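Enoyl-CoA hydratase/isomerase family protein (Ruegeria pomeroyi, PDB 3L3S) probably acts as a hydro-lyase of the crotonase superfamily, perhaps on acyl-CoA substrates of fatty acid metabolism. Local coordinates at residues L54-H57 with I62-A65. Residues are numbered along the deposited sequence; the frame is centred on the assembly and turned at random.
Sequences LVIH and IFCA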
# COMPACT_ATOMS: atom_id res chain seq x y z
N LEU B 54 1.39 -20.16 -15.39
CA LEU B 54 2.75 -19.88 -15.84
C LEU B 54 3.75 -19.80 -14.69
O LEU B 54 3.45 -19.21 -13.65
CB LEU B 54 2.83 -18.55 -16.59
CG LEU B 54 2.29 -18.25 -17.99
CD1 LEU B 54 3.10 -19.02 -19.00
CD2 LEU B 54 0.81 -18.53 -18.12
N VAL B 55 4.91 -20.44 -14.87
CA VAL B 55 6.00 -20.40 -13.90
C VAL B 55 7.23 -19.88 -14.66
O VAL B 55 7.54 -20.37 -15.73
CB VAL B 55 6.32 -21.79 -13.25
CG1 VAL B 55 7.57 -21.68 -12.36
CG2 VAL B 55 5.15 -22.29 -12.41
N ILE B 56 7.84 -18.82 -14.13
CA ILE B 56 9.03 -18.21 -14.71
C ILE B 56 10.20 -18.51 -13.77
O ILE B 56 10.27 -18.01 -12.65
CB ILE B 56 8.84 -16.68 -14.93
CG1 ILE B 56 7.71 -16.45 -15.93
CG2 ILE B 56 10.14 -16.04 -15.46
CD1 ILE B 56 7.29 -15.00 -16.11
N HIS B 57 11.13 -19.32 -14.26
CA HIS B 57 12.29 -19.74 -13.49
C HIS B 57 13.60 -19.30 -14.15
O HIS B 57 13.88 -19.63 -15.30
CB HIS B 57 12.25 -21.28 -13.34
CG HIS B 57 13.25 -21.86 -12.38
ND1 HIS B 57 13.54 -23.21 -12.36
CD2 HIS B 57 13.99 -21.31 -11.39
CE1 HIS B 57 14.41 -23.47 -11.40
NE2 HIS B 57 14.70 -22.33 -10.80
N ILE B 62 21.99 -16.37 -10.12
CA ILE B 62 21.32 -15.17 -10.59
C ILE B 62 19.95 -15.53 -11.17
O ILE B 62 19.86 -16.43 -12.01
CB ILE B 62 22.16 -14.40 -11.68
CG1 ILE B 62 23.57 -14.07 -11.16
CG2 ILE B 62 21.47 -13.08 -12.05
CD1 ILE B 62 24.51 -13.39 -12.14
N PHE B 63 18.90 -14.85 -10.71
CA PHE B 63 17.56 -15.08 -11.25
C PHE B 63 17.54 -14.47 -12.65
O PHE B 63 17.18 -15.14 -13.62
CB PHE B 63 16.46 -14.45 -10.38
CG PHE B 63 15.07 -14.52 -10.99
CD1 PHE B 63 14.41 -15.76 -11.14
CD2 PHE B 63 14.42 -13.35 -11.43
CE1 PHE B 63 13.12 -15.84 -11.73
CE2 PHE B 63 13.14 -13.41 -12.02
CZ PHE B 63 12.48 -14.65 -12.17
N CYS B 64 17.94 -13.20 -12.72
CA CYS B 64 18.01 -12.42 -13.95
C CYS B 64 18.71 -11.10 -13.64
O CYS B 64 18.32 -10.38 -12.71
CB CYS B 64 16.61 -12.18 -14.53
SG CYS B 64 16.57 -11.21 -16.02
N ALA B 65 19.75 -10.80 -14.41
CA ALA B 65 20.54 -9.59 -14.23
C ALA B 65 19.90 -8.36 -14.88
O ALA B 65 20.25 -7.22 -14.55
CB ALA B 65 21.97 -9.80 -14.76
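With CG of Phe63 set anti to the backbone N (chi1 173°), the benzyl group extends from the corner that the chain turns at this residue back to Ile56 and His57. The ring meets the strand with its rim: Ile56 O lies at the edge, near the ring plane, 3.7 Å from Phe63 CE1 and 4.1 Å from Phe63 CZ. Such placement sets the carbonyl oxygen against the slightly positive ring hydrogens and not over the pi face. Apolar contact is looser, Ile56 CG2 standing 4.3 Å from Phe63 CZ, while the backbone carbon of His57 comes to 4.2 Å from Phe63 CE1. The main chains themselves stay apart, the CA atoms of His57 and Phe63 being 7.4 Å from each other, so the aromatic side chain spans the gap. Leu122 of helix 118-124 touches both Ile56 and Phe63, and Val111 also packs on the ring. His57 directs its CB away from 62-65, and its NE2 makes a weak hydrogen bond to Glu112 OE1. The contact thus joins strand 53-58 of the larger mixed sheet to strand 62-64 of the small parallel sheet, the two-sheet, helix-covered arrangement of the crotonase fold.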